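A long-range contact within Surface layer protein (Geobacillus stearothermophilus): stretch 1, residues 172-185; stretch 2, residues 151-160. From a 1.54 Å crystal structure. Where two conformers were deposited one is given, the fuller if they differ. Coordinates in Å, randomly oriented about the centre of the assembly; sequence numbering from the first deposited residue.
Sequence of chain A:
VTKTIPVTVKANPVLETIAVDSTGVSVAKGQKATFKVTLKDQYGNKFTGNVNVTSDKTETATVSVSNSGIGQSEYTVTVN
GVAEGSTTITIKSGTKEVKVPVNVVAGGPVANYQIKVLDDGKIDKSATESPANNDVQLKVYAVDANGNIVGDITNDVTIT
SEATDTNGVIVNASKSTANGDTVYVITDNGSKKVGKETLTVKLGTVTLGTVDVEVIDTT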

# COMPACT_ATOMS: atom_id res chain seq x y z
N ASN A 172 10.66 -10.99 11.69
CA ASN A 172 9.58 -11.97 11.68
C ASN A 172 8.52 -11.57 10.69
O ASN A 172 8.27 -10.39 10.50
CB ASN A 172 8.95 -12.10 13.07
CG ASN A 172 9.71 -13.08 13.96
OD1 ASN A 172 10.28 -14.07 13.49
ND2 ASN A 172 9.70 -12.81 15.26
N ALA A 173 7.92 -12.56 10.04
CA ALA A 173 6.86 -12.34 9.05
C ALA A 173 5.67 -13.15 9.48
O ALA A 173 5.78 -14.38 9.66
CB ALA A 173 7.33 -12.77 7.67
N SER A 174 4.52 -12.50 9.63
CA SER A 174 3.32 -13.17 10.16
C SER A 174 2.04 -12.71 9.47
O SER A 174 1.82 -11.50 9.34
CB SER A 174 3.20 -12.85 11.64
OG SER A 174 3.19 -11.45 11.84
N LYS A 175 1.19 -13.65 9.06
CA LYS A 175 -0.12 -13.31 8.48
C LYS A 175 -1.06 -12.83 9.56
O LYS A 175 -1.23 -13.49 10.59
CB LYS A 175 -0.77 -14.52 7.82
CG LYS A 175 -0.11 -14.94 6.53
CD LYS A 175 -0.84 -16.11 5.90
CE LYS A 175 -0.00 -16.66 4.77
NZ LYS A 175 -0.33 -18.07 4.43
N SER A 176 -1.69 -11.69 9.32
CA SER A 176 -2.68 -11.15 10.25
C SER A 176 -3.99 -11.02 9.50
O SER A 176 -4.10 -10.23 8.57
CB SER A 176 -2.22 -9.81 10.80
OG SER A 176 -1.02 -10.00 11.53
N THR A 177 -4.97 -11.84 9.89
CA THR A 177 -6.22 -11.96 9.14
C THR A 177 -7.40 -11.58 10.02
O THR A 177 -7.54 -12.09 11.13
CB THR A 177 -6.41 -13.41 8.65
OG1 THR A 177 -5.33 -13.74 7.76
CG2 THR A 177 -7.73 -13.55 7.90
N ALA A 178 -8.23 -10.68 9.51
CA ALA A 178 -9.45 -10.29 10.21
C ALA A 178 -10.51 -9.95 9.21
O ALA A 178 -10.23 -9.28 8.21
CB ALA A 178 -9.20 -9.11 11.14
N ASN A 179 -11.74 -10.39 9.47
CA ASN A 179 -12.89 -10.04 8.63
C ASN A 179 -12.64 -10.38 7.15
O ASN A 179 -13.08 -9.66 6.26
CB ASN A 179 -13.27 -8.55 8.79
CG ASN A 179 -13.26 -8.09 10.24
OD1 ASN A 179 -13.91 -8.68 11.09
ND2 ASN A 179 -12.52 -7.02 10.52
N GLY A 180 -11.91 -11.47 6.91
CA GLY A 180 -11.61 -11.92 5.56
C GLY A 180 -10.47 -11.21 4.84
O GLY A 180 -10.19 -11.52 3.69
N ASP A 181 -9.83 -10.24 5.50
CA ASP A 181 -8.70 -9.50 4.90
C ASP A 181 -7.38 -9.86 5.57
O ASP A 181 -7.28 -9.86 6.81
CB ASP A 181 -8.91 -7.98 5.00
CG ASP A 181 -7.78 -7.20 4.33
OD1 ASP A 181 -7.73 -7.18 3.09
OD2 ASP A 181 -6.94 -6.61 5.05
N THR A 182 -6.37 -10.16 4.77
CA THR A 182 -5.06 -10.58 5.30
C THR A 182 -3.95 -9.59 4.94
O THR A 182 -3.82 -9.18 3.78
CB THR A 182 -4.70 -11.99 4.76
OG1 THR A 182 -5.70 -12.92 5.20
CG2 THR A 182 -3.33 -12.45 5.26
N VAL A 183 -3.16 -9.20 5.94
CA VAL A 183 -1.93 -8.41 5.72
C VAL A 183 -0.75 -9.24 6.24
O VAL A 183 -0.85 -9.86 7.30
CB VAL A 183 -2.00 -7.05 6.45
CG1 VAL A 183 -0.73 -6.25 6.25
CG2 VAL A 183 -3.21 -6.26 5.95
N TYR A 184 0.37 -9.25 5.51
CA TYR A 184 1.57 -9.90 6.05
C TYR A 184 2.37 -8.82 6.79
O TYR A 184 2.77 -7.81 6.20
CB TYR A 184 2.40 -10.49 4.91
CG TYR A 184 2.70 -11.97 5.04
CD1 TYR A 184 3.53 -12.45 6.06
CD2 TYR A 184 2.17 -12.89 4.13
CE1 TYR A 184 3.82 -13.80 6.19
CE2 TYR A 184 2.45 -14.25 4.24
CZ TYR A 184 3.28 -14.70 5.27
OH TYR A 184 3.58 -16.05 5.41
N VAL A 185 2.58 -9.03 8.09
CA VAL A 185 3.17 -8.02 8.96
C VAL A 185 4.59 -8.44 9.29
O VAL A 185 4.82 -9.54 9.82
CB VAL A 185 2.32 -7.81 10.22
CG1 VAL A 185 2.95 -6.76 11.13
CG2 VAL A 185 0.90 -7.39 9.84
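Stretch 2 151-160: GDITNDVTIT

Stretch 2 lies across one face of the β-hairpin formed by stretch 1 and is held there by side-chain packing around Tyr 184 and by hydrogen bonds from side chains of stretch 1 to the backbone of stretch 2, with no backbone-to-backbone hydrogen bond between the two stretches. In the hairpin, the strands 172-178 and 181-185 are joined by a type I' turn from Ala 178 to Asp 181 and paired through bonds such as Ser 176 N to Val 183 O (2.9 Å). Ala 173, Lys 175, Thr 177, Thr 182 and Tyr 184 direct their CA-to-CB bonds toward stretch 2, whereas Ser 174, Ser 176 and Val 183 point away, as the alternation of a β-strand requires.

Stretch 2 enters in extended conformation at Gly 151 and Asp 152, takes helical phi/psi values over residues 154-156, and is extended again as a strand through Ile 159 and Thr 160. Along this path its CA atoms come nearest the hairpin at two places: Asn 155 lies 5.7 Å from Thr 182 CA to CA, near the turn end, and Thr 160 lies 6.7 Å from Ala 173 CA to CA, at the other end. The chain thus runs from the neighbourhood of the turn toward the start of stretch 1.

Asp 152 OD1 accepts bonds from Thr 154 N (3.1 Å) and Thr 154 OG1 (2.6 Å), just before residues 154-156. Thr 154 then packs on the second hairpin strand, its CB 3.5 Å from Thr 182 O and its CG2 3.9 Å from Thr 182 CG2. Beside it, Asn 155 CB approaches Thr 182 OG1 to 3.4 Å; that hydroxyl also shares a 2.7 Å hydrogen bond with Thr 177 OG1, linking the two hairpin strands on this face.

Tyr 184 contributes the largest buried area. Ile 159 covers one face of its ring, with CB 3.8 Å from the ring centroid and close to the ring normal, a CH-π contact, and with CD1 3.4 Å from Tyr 184 CD2. The phenol oxygen reaches the backbone of the same residue: Ile 159 N donates to Tyr 184 OH at 3.1 Å with a nearly straight geometry. Val 157 CG2 adds an apolar contact 4.1 Å from Tyr 184 CE2.

Lys 175, extended beyond its chi1 m rotamer, brings its ammonium group to the carbonyl of Asn 155, with Lys 175 NZ donating to Asn 155 O at 3.0 Å. Water 1 bridges the same pair of residues, 3.0 Å from both Lys 175 NZ and Asn 155 OD1. Farther along, Ala 173 CB rests 3.7 Å from Ile 159 O.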

# COMPACT_ATOMS: atom_id res chain seq x y z
N GLY A 151 -7.43 -10.43 -7.76
CA GLY A 151 -7.53 -11.12 -6.48
C GLY A 151 -6.48 -10.64 -5.50
O GLY A 151 -5.41 -10.20 -5.91
N ASP A 152 -6.80 -10.69 -4.21
CA ASP A 152 -5.84 -10.48 -3.14
C ASP A 152 -5.49 -11.85 -2.58
O ASP A 152 -6.31 -12.49 -1.93
CB ASP A 152 -6.44 -9.54 -2.08
CG ASP A 152 -5.51 -9.29 -0.91
OD1 ASP A 152 -4.59 -10.08 -0.69
OD2 ASP A 152 -5.75 -8.31 -0.17
N ILE A 153 -4.27 -12.31 -2.85
CA ILE A 153 -3.84 -13.66 -2.53
C ILE A 153 -2.89 -13.70 -1.34
O ILE A 153 -2.20 -14.70 -1.11
CB ILE A 153 -3.21 -14.40 -3.76
CG1 ILE A 153 -1.92 -13.73 -4.26
CG2 ILE A 153 -4.24 -14.56 -4.88
CD1 ILE A 153 -1.09 -14.62 -5.17
N THR A 154 -2.90 -12.63 -0.54
CA THR A 154 -2.00 -12.53 0.62
C THR A 154 -2.11 -13.71 1.57
O THR A 154 -1.10 -14.16 2.11
CB THR A 154 -2.23 -11.21 1.40
OG1 THR A 154 -2.22 -10.12 0.47
CG2 THR A 154 -1.10 -10.98 2.41
N ASN A 155 -3.33 -14.21 1.77
CA ASN A 155 -3.53 -15.34 2.66
C ASN A 155 -3.03 -16.68 2.09
O ASN A 155 -2.79 -17.62 2.83
CB ASN A 155 -5.00 -15.46 3.04
CG ASN A 155 -5.21 -16.34 4.26
OD1 ASN A 155 -4.42 -16.32 5.21
ND2 ASN A 155 -6.27 -17.13 4.23
N ASP A 156 -2.86 -16.73 0.77
CA ASP A 156 -2.49 -17.97 0.07
C ASP A 156 -0.99 -18.19 -0.01
O ASP A 156 -0.52 -19.31 -0.23
CB ASP A 156 -3.06 -17.97 -1.35
CG ASP A 156 -4.57 -17.83 -1.38
OD1 ASP A 156 -5.26 -18.39 -0.51
OD2 ASP A 156 -5.07 -17.17 -2.32
N VAL A 157 -0.23 -17.10 0.14
CA VAL A 157 1.21 -17.13 -0.06
C VAL A 157 1.92 -17.41 1.26
O VAL A 157 1.32 -17.31 2.34
CB VAL A 157 1.76 -15.82 -0.69
CG1 VAL A 157 1.08 -15.50 -2.01
CG2 VAL A 157 1.63 -14.63 0.27
N THR A 158 3.19 -17.79 1.17
CA THR A 158 4.06 -17.85 2.33
C THR A 158 5.23 -16.89 2.08
O THR A 158 5.78 -16.85 0.98
CB THR A 158 4.55 -19.30 2.57
OG1 THR A 158 3.41 -20.15 2.65
CG2 THR A 158 5.35 -19.41 3.85
N ILE A 159 5.58 -16.08 3.09
CA ILE A 159 6.68 -15.11 2.98
C ILE A 159 7.72 -15.43 4.06
O ILE A 159 7.40 -15.52 5.24
CB ILE A 159 6.18 -13.65 3.10
CG1 ILE A 159 5.17 -13.37 1.98
CG2 ILE A 159 7.33 -12.66 3.00
CD1 ILE A 159 4.63 -11.95 1.93
N THR A 160 8.97 -15.60 3.62
CA THR A 160 10.06 -15.99 4.50
C THR A 160 11.32 -15.16 4.25
O THR A 160 11.51 -14.62 3.16
CB THR A 160 10.45 -17.47 4.30
OG1 THR A 160 10.80 -17.70 2.93
CG2 THR A 160 9.29 -18.40 4.69
O HOH W 1 -2.90 -18.85 5.80
O HOH W 2 7.33 -16.53 7.65